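Local coordinates for putative glutathione S-transferase (Corynebacterium glutamicum, PDB 3M1G), which probably acts as a glutathione transferase of the omega-like, ECM4-related kind, joining a thioredoxin-type domain to an all-helical one, at residues V77-L82 / D160-W165; F284-F289 / S336-G341; N175-P178 / E184-P187; A140-E143 / K148-T151. One frame throughout, in Å; residues are numbered along the deposited sequence.

Interaction 1. Residues V77-L82 / D160-W165; sequences VITRRL and DFNLEW
Thr-79 meets Phe-161 and Asn-162 of the facing helix with one methyl group. Its CG2 lies 3.9 Å from Phe-161 CB and also 3.9 Å from Asn-162 ND2, the Thr-79 side chain crossing that of Phe-161 at a slant and that of Asn-162 at about a right angle. Relative to the Phe-161 ring, the methyl sits at the edge, near the ring plane and on the CD2 side, so the ring turns its rim and not its face to the threonine. Arg-80 CB, 4.2 Å from Phe-161 CE2, approaches the ring obliquely. Arg-80 offers just the base of its side chain here: the rest runs away from the contact, and its guanidinium group forms a salt bridge with Glu-352.

The torsion of Thr-79 (chi1 -59°) divides the work between its branches. CG2, anti to the backbone N, goes to Phe-161, while OG1 stays beside the backbone N and bonds to Arg-75 O one helical turn back. A water adds the polar link, donating to Thr-79 OG1 at 2.9 Å and accepting from Asn-162 ND2 at 3.0 Å.

Helix 71-83 is the first helix of the thioredoxin-like domain, and helix 154-163 packs beside it, with Leu-83 also touching Phe-161 and Asn-162. Direct contact is thus mostly apolar and modest in area, the Thr-79 methyl against Phe-161 with Arg-80 CB beside the ring. No direct polar bond joins the segments; the polar groups of Thr-79 and Asn-162 are linked by one bridging water between buried residues.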
loop_
_atom_site.group_PDB
_atom_site.type_symbol
_atom_site.label_atom_id
_atom_site.label_comp_id
_atom_site.label_asym_id
_atom_site.label_seq_id
_atom_site.Cartn_x
_atom_site.Cartn_y
_atom_site.Cartn_z
ATOM N N VAL A 77 0.039 -25.408 -10.633
ATOM C CA VAL A 77 -1.325 -25.750 -10.205
ATOM C C VAL A 77 -2.364 -25.258 -11.203
ATOM O O VAL A 77 -3.310 -25.989 -11.569
ATOM C CB VAL A 77 -1.624 -25.251 -8.769
ATOM C CG1 VAL A 77 -3.097 -25.562 -8.336
ATOM C CG2 VAL A 77 -0.655 -25.890 -7.792
ATOM N N ILE A 78 -2.172 -24.037 -11.685
ATOM C CA ILE A 78 -3.096 -23.448 -12.658
ATOM C C ILE A 78 -3.068 -24.314 -13.950
ATOM O O ILE A 78 -4.105 -24.618 -14.513
ATOM C CB ILE A 78 -2.674 -21.996 -13.034
ATOM C CG1 ILE A 78 -2.880 -21.015 -11.843
ATOM C CG2 ILE A 78 -3.426 -21.520 -14.215
ATOM C CD1 ILE A 78 -2.059 -19.647 -11.975
ATOM N N THR A 79 -1.868 -24.671 -14.404
ATOM C CA THR A 79 -1.714 -25.389 -15.656
ATOM C C THR A 79 -2.335 -26.792 -15.522
ATOM O O THR A 79 -3.058 -27.241 -16.416
ATOM C CB THR A 79 -0.240 -25.444 -16.060
ATOM O OG1 THR A 79 0.255 -24.097 -16.191
ATOM C CG2 THR A 79 -0.053 -26.197 -17.392
ATOM N N ARG A 80 -2.073 -27.457 -14.399
ATOM C CA ARG A 80 -2.658 -28.769 -14.116
ATOM C C ARG A 80 -4.182 -28.738 -14.186
ATOM O O ARG A 80 -4.815 -29.640 -14.782
ATOM C CB ARG A 80 -2.172 -29.324 -12.778
ATOM C CG ARG A 80 -2.762 -30.660 -12.321
ATOM C CD ARG A 80 -2.087 -31.145 -11.077
ATOM N NE ARG A 80 -2.786 -32.234 -10.377
ATOM C CZ ARG A 80 -3.729 -32.075 -9.446
ATOM N NH1 ARG A 80 -4.168 -30.872 -9.084
ATOM N NH2 ARG A 80 -4.251 -33.142 -8.870
ATOM N N ARG A 81 -4.777 -27.712 -13.592
ATOM C CA ARG A 81 -6.221 -27.556 -13.671
ATOM C C ARG A 81 -6.731 -27.232 -15.100
ATOM O O ARG A 81 -7.690 -27.858 -15.580
ATOM C CB ARG A 81 -6.700 -26.528 -12.664
ATOM C CG ARG A 81 -8.213 -26.275 -12.709
ATOM C CD ARG A 81 -8.809 -25.934 -11.366
ATOM N NE ARG A 81 -10.235 -25.671 -11.538
ATOM C CZ ARG A 81 -11.157 -26.614 -11.750
ATOM N NH1 ARG A 81 -10.839 -27.917 -11.763
ATOM N NH2 ARG A 81 -12.414 -26.256 -11.919
ATOM N N LEU A 82 -6.115 -26.265 -15.773
ATOM C CA LEU A 82 -6.568 -25.868 -17.078
ATOM C C LEU A 82 -6.555 -27.042 -18.046
ATOM O O LEU A 82 -7.488 -27.205 -18.837
ATOM C CB LEU A 82 -5.715 -24.730 -17.636
ATOM C CG LEU A 82 -5.969 -23.316 -17.093
ATOM C CD1 LEU A 82 -4.918 -22.369 -17.661
ATOM C CD2 LEU A 82 -7.382 -22.862 -17.469
ATOM N N ASP A 160 6.246 -28.822 -20.238
ATOM C CA ASP A 160 6.038 -30.265 -20.441
ATOM C C ASP A 160 4.596 -30.707 -20.161
ATOM O O ASP A 160 4.069 -31.568 -20.877
ATOM C CB ASP A 160 7.061 -31.075 -19.656
ATOM C CG ASP A 160 8.492 -30.933 -20.238
ATOM O OD1 ASP A 160 8.664 -30.375 -21.371
ATOM O OD2 ASP A 160 9.448 -31.436 -19.592
ATOM N N PHE A 161 3.935 -30.112 -19.164
ATOM C CA PHE A 161 2.483 -30.395 -18.979
ATOM C C PHE A 161 1.714 -30.137 -20.298
ATOM O O PHE A 161 0.828 -30.910 -20.664
ATOM C CB PHE A 161 1.824 -29.557 -17.869
ATOM C CG PHE A 161 2.080 -30.003 -16.460
ATOM C CD1 PHE A 161 2.726 -31.210 -16.137
ATOM C CD2 PHE A 161 1.676 -29.173 -15.417
ATOM C CE1 PHE A 161 2.920 -31.574 -14.836
ATOM C CE2 PHE A 161 1.837 -29.539 -14.121
ATOM C CZ PHE A 161 2.461 -30.750 -13.802
ATOM N N ASN A 162 2.013 -29.026 -20.967
ATOM C CA ASN A 162 1.400 -28.673 -22.237
ATOM C C ASN A 162 1.767 -29.576 -23.405
ATOM O O ASN A 162 0.893 -29.950 -24.169
ATOM C CB ASN A 162 1.740 -27.224 -22.618
ATOM C CG ASN A 162 0.904 -26.216 -21.822
ATOM O OD1 ASN A 162 -0.323 -26.155 -22.009
ATOM N ND2 ASN A 162 1.539 -25.478 -20.896
ATOM N N LEU A 163 3.048 -29.911 -23.568
ATOM C CA LEU A 163 3.491 -30.581 -24.796
ATOM C C LEU A 163 3.681 -32.080 -24.604
ATOM O O LEU A 163 3.400 -32.831 -25.500
ATOM C CB LEU A 163 4.796 -29.967 -25.312
ATOM C CG LEU A 163 4.797 -28.457 -25.594
ATOM C CD1 LEU A 163 6.121 -28.068 -26.319
ATOM C CD2 LEU A 163 3.544 -28.044 -26.373
ATOM N N GLU A 164 4.157 -32.527 -23.449
ATOM C CA GLU A 164 4.489 -33.965 -23.287
ATOM C C GLU A 164 3.283 -34.773 -22.821
ATOM O O GLU A 164 3.175 -35.968 -23.127
ATOM C CB GLU A 164 5.609 -34.141 -22.276
ATOM C CG GLU A 164 6.940 -33.478 -22.681
ATOM C CD GLU A 164 7.437 -33.906 -24.048
ATOM O OE1 GLU A 164 7.325 -35.116 -24.435
ATOM O OE2 GLU A 164 7.962 -33.011 -24.738
ATOM N N TRP A 165 2.374 -34.116 -22.100
ATOM C CA TRP A 165 1.227 -34.795 -21.466
ATOM C C TRP A 165 -0.042 -34.687 -22.278
ATOM O O TRP A 165 -1.110 -35.023 -21.797
ATOM C CB TRP A 165 0.990 -34.221 -20.047
ATOM C CG TRP A 165 1.992 -34.633 -19.018
ATOM C CD1 TRP A 165 3.205 -34.041 -18.738
ATOM C CD2 TRP A 165 1.872 -35.730 -18.102
ATOM N NE1 TRP A 165 3.830 -34.714 -17.721
ATOM C CE2 TRP A 165 3.030 -35.748 -17.308
ATOM C CE3 TRP A 165 0.887 -36.703 -17.879
ATOM C CZ2 TRP A 165 3.239 -36.704 -16.317
ATOM C CZ3 TRP A 165 1.087 -37.645 -16.900
ATOM C CH2 TRP A 165 2.259 -37.649 -16.130
HETATM O O HOH W 1 0.768 -23.317 -18.988
#

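Interaction 2. Residues F284-F289 / S336-G341; sequences FQTPGF and SPFAEG
The ring of Phe-338 carries Pro-337 CB on one face, 3.9 Å above the plane and displaced toward the rim; the preceding proline partly covers that face. Across the contact, the far end of this ring meets Thr-286: CG2 of Thr-286 is 3.5 Å from Phe-338 CZ and 3.8 Å from Phe-338 CE2, approaching obliquely. The two side chains come from opposite directions, methyl against ring end. The second ring, that of Phe-289, has Thr-286 O at its edge, in plane, and meets Tyr-249 edge-to-face.

Thr-286 serves both partners because of its chi1 of -57°. CG2, anti to the backbone N, reaches the phenylalanine, and OG1 is left on the side of Pro-337, where it lies 4.1 Å from Pro-337 CG. That hydroxyl also bonds to Asp-282 O, in the helix that ends just before this loop.

Here the C-terminal segment packs on the loop after helix 274-284 of the helical GST C-terminal domain, and Phe-338 also reaches Leu-82 in helix 71-83 of the thioredoxin-like domain. A short turn shapes the first loop, with Phe-289 N bonded to Thr-286 O at 3.1 Å. Between the two loops the Thr-286 methyl lies against the Phe-338 ring and its hydroxyl oxygen beside the Pro-337 ring, in van der Waals contact only.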
loop_
_atom_site.group_PDB
_atom_site.type_symbol
_atom_site.label_atom_id
_atom_site.label_comp_id
_atom_site.label_asym_id
_atom_site.label_seq_id
_atom_site.Cartn_x
_atom_site.Cartn_y
_atom_site.Cartn_z
ATOM N N PHE A 284 -8.396 -13.721 -13.179
ATOM C CA PHE A 284 -8.892 -14.218 -11.897
ATOM C C PHE A 284 -10.228 -14.918 -12.059
ATOM O O PHE A 284 -10.448 -15.970 -11.483
ATOM C CB PHE A 284 -9.017 -13.099 -10.844
ATOM C CG PHE A 284 -9.499 -13.588 -9.505
ATOM C CD1 PHE A 284 -10.861 -13.698 -9.233
ATOM C CD2 PHE A 284 -8.578 -13.970 -8.522
ATOM C CE1 PHE A 284 -11.320 -14.208 -7.996
ATOM C CE2 PHE A 284 -9.020 -14.452 -7.275
ATOM C CZ PHE A 284 -10.399 -14.567 -7.021
ATOM N N GLN A 285 -11.096 -14.332 -12.858
ATOM C CA GLN A 285 -12.462 -14.840 -13.065
ATOM C C GLN A 285 -12.518 -16.036 -14.010
ATOM O O GLN A 285 -13.584 -16.576 -14.227
ATOM C CB GLN A 285 -13.371 -13.718 -13.555
ATOM C CG GLN A 285 -13.459 -12.559 -12.541
ATOM C CD GLN A 285 -14.099 -11.302 -13.067
ATOM O OE1 GLN A 285 -14.709 -11.291 -14.137
ATOM N NE2 GLN A 285 -13.960 -10.207 -12.302
ATOM N N THR A 286 -11.368 -16.488 -14.505
ATOM C CA THR A 286 -11.292 -17.647 -15.412
ATOM C C THR A 286 -10.986 -18.909 -14.603
ATOM O O THR A 286 -10.173 -18.886 -13.669
ATOM C CB THR A 286 -10.185 -17.416 -16.467
ATOM O OG1 THR A 286 -10.458 -16.190 -17.168
ATOM C CG2 THR A 286 -10.053 -18.592 -17.465
ATOM N N PRO A 287 -11.619 -20.038 -14.961
ATOM C CA PRO A 287 -11.282 -21.301 -14.307
ATOM C C PRO A 287 -9.802 -21.588 -14.287
ATOM O O PRO A 287 -9.106 -21.271 -15.249
ATOM C CB PRO A 287 -12.035 -22.347 -15.167
ATOM C CG PRO A 287 -13.225 -21.616 -15.628
ATOM C CD PRO A 287 -12.725 -20.201 -15.920
ATOM N N GLY A 288 -9.324 -22.173 -13.189
ATOM C CA GLY A 288 -7.908 -22.463 -13.020
ATOM C C GLY A 288 -7.139 -21.385 -12.260
ATOM O O GLY A 288 -6.140 -21.670 -11.600
ATOM N N PHE A 289 -7.626 -20.158 -12.336
ATOM C CA PHE A 289 -6.902 -18.989 -11.806
ATOM C C PHE A 289 -7.440 -18.662 -10.377
ATOM O O PHE A 289 -6.838 -19.072 -9.370
ATOM C CB PHE A 289 -7.030 -17.816 -12.796
ATOM C CG PHE A 289 -6.232 -17.991 -14.075
ATOM C CD1 PHE A 289 -6.769 -18.647 -15.167
ATOM C CD2 PHE A 289 -4.949 -17.477 -14.190
ATOM C CE1 PHE A 289 -6.052 -18.802 -16.342
ATOM C CE2 PHE A 289 -4.205 -17.616 -15.388
ATOM C CZ PHE A 289 -4.764 -18.303 -16.468
ATOM N N SER A 336 -10.937 -13.815 -26.303
ATOM C CA SER A 336 -11.662 -14.588 -25.302
ATOM C C SER A 336 -10.649 -15.445 -24.564
ATOM O O SER A 336 -9.590 -15.762 -25.098
ATOM C CB SER A 336 -12.725 -15.484 -25.962
ATOM O OG SER A 336 -12.120 -16.366 -26.896
ATOM N N PRO A 337 -10.952 -15.819 -23.318
ATOM C CA PRO A 337 -9.926 -16.578 -22.600
ATOM C C PRO A 337 -9.362 -17.783 -23.374
ATOM O O PRO A 337 -8.132 -18.007 -23.381
ATOM C CB PRO A 337 -10.652 -17.019 -21.321
ATOM C CG PRO A 337 -11.732 -15.989 -21.108
ATOM C CD PRO A 337 -12.102 -15.465 -22.463
ATOM N N PHE A 338 -10.257 -18.542 -24.021
ATOM C CA PHE A 338 -9.884 -19.710 -24.785
ATOM C C PHE A 338 -10.401 -19.657 -26.240
ATOM O O PHE A 338 -11.366 -18.966 -26.545
ATOM C CB PHE A 338 -10.435 -20.960 -24.095
ATOM C CG PHE A 338 -10.127 -21.011 -22.639
ATOM C CD1 PHE A 338 -8.821 -21.138 -22.220
ATOM C CD2 PHE A 338 -11.148 -20.926 -21.695
ATOM C CE1 PHE A 338 -8.498 -21.162 -20.875
ATOM C CE2 PHE A 338 -10.858 -20.963 -20.317
ATOM C CZ PHE A 338 -9.535 -21.078 -19.902
ATOM N N ALA A 339 -9.730 -20.359 -27.134
ATOM C CA ALA A 339 -10.188 -20.440 -28.539
ATOM C C ALA A 339 -11.573 -21.108 -28.601
ATOM O O ALA A 339 -12.025 -21.762 -27.643
ATOM C CB ALA A 339 -9.169 -21.214 -29.397
ATOM N N GLU A 340 -12.261 -20.892 -29.714
ATOM C CA GLU A 340 -13.566 -21.507 -29.907
ATOM C C GLU A 340 -13.440 -23.029 -29.881
ATOM O O GLU A 340 -12.471 -23.594 -30.353
ATOM C CB GLU A 340 -14.234 -21.000 -31.190
ATOM C CG GLU A 340 -14.594 -19.540 -31.096
ATOM C CD GLU A 340 -15.615 -19.130 -32.105
ATOM O OE1 GLU A 340 -15.982 -19.972 -32.958
ATOM O OE2 GLU A 340 -16.059 -17.966 -32.025
ATOM N N GLY A 341 -14.424 -23.665 -29.254
ATOM C CA GLY A 341 -14.464 -25.117 -29.094
ATOM C C GLY A 341 -13.655 -25.652 -27.923
ATOM O O GLY A 341 -13.685 -26.852 -27.650
#

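Interaction 3. Residues N175-P178 / E184-P187; sequences NLYP and EMAP
A selenium atom sits at the rim of an aromatic ring: SE of Met-185, a selenomethionine, lies 5.0 Å from the centroid of the Tyr-177 ring and 84° off its normal, almost in the ring plane. This is a Met-aromatic contact of the edge type. The selenium lies against one side of the ring, 3.8 Å from Tyr-177 CD1 and 3.9 Å from Tyr-177 CE1.

Met-185 reaches across from helix 182-197 with CG anti to the backbone N (chi1 -154°) and then bends at its last torsion (chi3 -52°). The bend brings the terminal methyl back toward the loop, where CE lies 4.0 Å from Tyr-177 CD1 and 4.2 Å from Pro-178 CD. One side chain thus bridges tyrosine and proline.

The contact fastens the connection out of the thioredoxin-like domain to helix 182-197, the first helix of the helical domain. Leu-163 and Ile-159 touch Tyr-177 from helix 154-163, while Glu-243 and Ala-244 of helix 243-253 pack on Met-185. Tyr-177 O accepts a bond from Arg-182. With ring C-H groups directed toward it, the polarisable selenium probably gains a weak electrostatic attraction on top of ordinary dispersion, as the sulfur it replaces presumably would.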
loop_
_atom_site.group_PDB
_atom_site.type_symbol
_atom_site.label_atom_id
_atom_site.label_comp_id
_atom_site.label_asym_id
_atom_site.label_seq_id
_atom_site.Cartn_x
_atom_site.Cartn_y
_atom_site.Cartn_z
ATOM N N ASN A 175 -4.803 -25.019 -26.062
ATOM C CA ASN A 175 -3.402 -24.978 -26.496
ATOM C C ASN A 175 -2.769 -23.698 -25.918
ATOM O O ASN A 175 -2.904 -22.583 -26.480
ATOM C CB ASN A 175 -3.341 -24.993 -28.051
ATOM C CG ASN A 175 -1.915 -25.006 -28.583
ATOM O OD1 ASN A 175 -0.953 -24.852 -27.812
ATOM N ND2 ASN A 175 -1.766 -25.165 -29.902
ATOM N N LEU A 176 -2.099 -23.854 -24.780
ATOM C CA LEU A 176 -1.548 -22.716 -24.027
ATOM C C LEU A 176 -0.151 -22.294 -24.533
ATOM O O LEU A 176 0.366 -21.246 -24.145
ATOM C CB LEU A 176 -1.458 -23.058 -22.519
ATOM C CG LEU A 176 -2.810 -23.352 -21.877
ATOM C CD1 LEU A 176 -2.657 -23.890 -20.452
ATOM C CD2 LEU A 176 -3.741 -22.036 -21.879
ATOM N N TYR A 177 0.463 -23.122 -25.368
ATOM C CA TYR A 177 1.835 -22.871 -25.831
ATOM C C TYR A 177 1.945 -23.189 -27.328
ATOM O O TYR A 177 2.658 -24.127 -27.730
ATOM C CB TYR A 177 2.794 -23.717 -25.026
ATOM C CG TYR A 177 4.274 -23.332 -25.150
ATOM C CD1 TYR A 177 4.700 -22.025 -24.883
ATOM C CD2 TYR A 177 5.244 -24.268 -25.489
ATOM C CE1 TYR A 177 6.045 -21.665 -24.964
ATOM C CE2 TYR A 177 6.631 -23.910 -25.566
ATOM C CZ TYR A 177 6.998 -22.595 -25.302
ATOM O OH TYR A 177 8.307 -22.162 -25.351
ATOM N N PRO A 178 1.207 -22.450 -28.148
ATOM C CA PRO A 178 1.125 -22.809 -29.565
ATOM C C PRO A 178 2.405 -22.510 -30.350
ATOM O O PRO A 178 3.035 -21.457 -30.140
ATOM C CB PRO A 178 0.004 -21.919 -30.090
ATOM C CG PRO A 178 -0.336 -20.998 -29.032
ATOM C CD PRO A 178 0.445 -21.237 -27.842
ATOM N N GLU A 184 8.201 -15.528 -30.314
ATOM C CA GLU A 184 7.955 -14.184 -29.734
ATOM C C GLU A 184 7.716 -14.283 -28.238
ATOM O O GLU A 184 8.001 -13.361 -27.523
ATOM C CB GLU A 184 6.768 -13.425 -30.358
ATOM C CG GLU A 184 6.593 -11.945 -29.805
ATOM C CD GLU A 184 5.183 -11.362 -29.996
ATOM O OE1 GLU A 184 4.363 -11.977 -30.707
ATOM O OE2 GLU A 184 4.892 -10.288 -29.424
HETATM N N MSE A 185 7.213 -15.417 -27.762
HETATM C CA MSE A 185 6.901 -15.549 -26.338
HETATM C C MSE A 185 8.169 -15.591 -25.473
HETATM O O MSE A 185 8.162 -15.127 -24.310
HETATM C CB MSE A 185 6.051 -16.794 -26.070
HETATM C CG MSE A 185 5.203 -16.700 -24.840
HETATM SE SE MSE A 185 4.095 -18.277 -24.437
HETATM C CE MSE A 185 3.211 -18.490 -26.181
ATOM N N ALA A 186 9.256 -16.141 -26.020
ATOM C CA ALA A 186 10.418 -16.390 -25.195
ATOM C C ALA A 186 10.959 -15.085 -24.572
ATOM O O ALA A 186 11.141 -15.025 -23.356
ATOM C CB ALA A 186 11.559 -17.200 -25.976
ATOM N N PRO A 187 11.212 -14.040 -25.379
ATOM C CA PRO A 187 11.742 -12.843 -24.709
ATOM C C PRO A 187 10.763 -12.131 -23.766
ATOM O O PRO A 187 11.187 -11.562 -22.753
ATOM C CB PRO A 187 12.136 -11.912 -25.868
ATOM C CG PRO A 187 11.524 -12.505 -27.091
ATOM C CD PRO A 187 11.382 -13.972 -26.836
#

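Interaction 4. Residues A140-E143 / K148-T151; sequences ALVE and KVVT
Leu-141 and Thr-151 lie side by side and point the same way, with Thr-151 CG2 3.9 Å from Leu-141 CD1. The threonine takes an uncommon rotamer (chi1 165°): OG1 is anti to the backbone N, and the methyl falls into the crowded position between N and the carbonyl carbon. This turns CG2 to the leucine and leaves OG1 to accept from Asp-153 N. Helix 154-163 covers this face of the sheet through Ile-157 and Phe-161. On the other face Val-142 and Val-149 each hold CG2 anti to the carbonyl carbon, and these methyls meet at 4.4 Å; Ala-140 CB touches Val-149 CG1 at 4.2 Å.

Strands 140-143 and 149-151 form the antiparallel hairpin at one side of the thioredoxin-like sheet, broken by a classic beta bulge. Val-150 and Thr-151 both face Leu-141: its N donates to Thr-151 O at 2.9 Å, and its O accepts from Val-150 N at 2.8 Å and weakly from Thr-151 N at 3.4 Å. Val-150 CB also lies 3.4 Å from Leu-141 O. Beyond the bulge Glu-143 N donates to Lys-148 O at 2.9 Å, and the extended Glu-143 side chain carries its carboxylate to a salt bridge with Arg-61 and to Ser-146 OG.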
loop_
_atom_site.group_PDB
_atom_site.type_symbol
_atom_site.label_atom_id
_atom_site.label_comp_id
_atom_site.label_asym_id
_atom_site.label_seq_id
_atom_site.Cartn_x
_atom_site.Cartn_y
_atom_site.Cartn_z
ATOM N N ALA A 140 7.580 -29.328 -7.160
ATOM C CA ALA A 140 8.302 -30.504 -7.608
ATOM C C ALA A 140 7.337 -31.569 -8.093
ATOM O O ALA A 140 6.217 -31.695 -7.581
ATOM C CB ALA A 140 9.190 -31.078 -6.472
ATOM N N LEU A 141 7.783 -32.341 -9.087
ATOM C CA LEU A 141 7.110 -33.604 -9.432
ATOM C C LEU A 141 7.879 -34.735 -8.772
ATOM O O LEU A 141 9.116 -34.811 -8.868
ATOM C CB LEU A 141 7.000 -33.783 -10.955
ATOM C CG LEU A 141 6.030 -32.840 -11.680
ATOM C CD1 LEU A 141 6.348 -32.881 -13.193
ATOM C CD2 LEU A 141 4.598 -33.324 -11.385
ATOM N N VAL A 142 7.136 -35.554 -8.027
ATOM C CA VAL A 142 7.681 -36.610 -7.197
ATOM C C VAL A 142 7.106 -37.971 -7.626
ATOM O O VAL A 142 5.905 -38.083 -7.866
ATOM C CB VAL A 142 7.307 -36.346 -5.714
ATOM C CG1 VAL A 142 7.770 -37.449 -4.835
ATOM C CG2 VAL A 142 7.948 -34.983 -5.246
ATOM N N GLU A 143 7.960 -38.987 -7.724
ATOM C CA GLU A 143 7.490 -40.339 -7.995
ATOM C C GLU A 143 6.876 -40.873 -6.717
ATOM O O GLU A 143 7.599 -41.030 -5.729
ATOM C CB GLU A 143 8.629 -41.245 -8.485
ATOM C CG GLU A 143 8.188 -42.694 -8.690
ATOM C CD GLU A 143 9.252 -43.586 -9.271
ATOM O OE1 GLU A 143 10.351 -43.715 -8.680
ATOM O OE2 GLU A 143 8.965 -44.224 -10.308
ATOM N N LYS A 148 11.200 -40.313 -4.901
ATOM C CA LYS A 148 12.275 -39.571 -5.543
ATOM C C LYS A 148 11.726 -38.295 -6.196
ATOM O O LYS A 148 10.672 -38.308 -6.845
ATOM C CB LYS A 148 12.947 -40.357 -6.656
ATOM C CG LYS A 148 13.813 -41.541 -6.277
ATOM C CD LYS A 148 14.734 -41.915 -7.504
ATOM C CE LYS A 148 15.851 -40.802 -7.758
ATOM N NZ LYS A 148 15.482 -39.656 -8.680
ATOM N N VAL A 149 12.486 -37.221 -6.103
ATOM C CA VAL A 149 12.131 -36.003 -6.797
ATOM C C VAL A 149 12.576 -36.176 -8.233
ATOM O O VAL A 149 13.758 -36.352 -8.518
ATOM C CB VAL A 149 12.806 -34.767 -6.198
ATOM C CG1 VAL A 149 12.506 -33.527 -7.061
ATOM C CG2 VAL A 149 12.339 -34.556 -4.745
ATOM N N VAL A 150 11.600 -36.141 -9.139
ATOM C CA VAL A 150 11.856 -36.218 -10.575
ATOM C C VAL A 150 12.365 -34.898 -11.110
ATOM O O VAL A 150 13.405 -34.853 -11.784
ATOM C CB VAL A 150 10.580 -36.667 -11.317
ATOM C CG1 VAL A 150 10.813 -36.668 -12.819
ATOM C CG2 VAL A 150 10.146 -38.047 -10.773
ATOM N N THR A 151 11.673 -33.810 -10.788
ATOM C CA THR A 151 12.119 -32.503 -11.220
ATOM C C THR A 151 11.595 -31.376 -10.331
ATOM O O THR A 151 10.469 -31.433 -9.841
ATOM C CB THR A 151 11.658 -32.175 -12.681
ATOM O OG1 THR A 151 11.814 -30.767 -12.937
ATOM C CG2 THR A 151 10.215 -32.578 -12.894
#

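From the N terminus, segment 77-82 comes first and waits until 160-165 to close the long loop of interaction 1. The hairpin of interaction 4 closes wholly inside that loop, and Leu-141 touches Phe-161, so sheet and helix 154-163 meet there. Next in series, interaction 3 closes a short loop leading into helix 182-197; Leu-176 packs against Asn-162 and Leu-82, linking it to interaction 1. Interaction 2 closes last, round the loop that holds helix 295-305, and reaches back to helix 71-83, which Pro-287, Gly-288 and Phe-338 all touch. No loops cross. Interaction 1 touches each of the others, whereas interactions 2 and 4 stay about 16 Å apart at their nearest atoms.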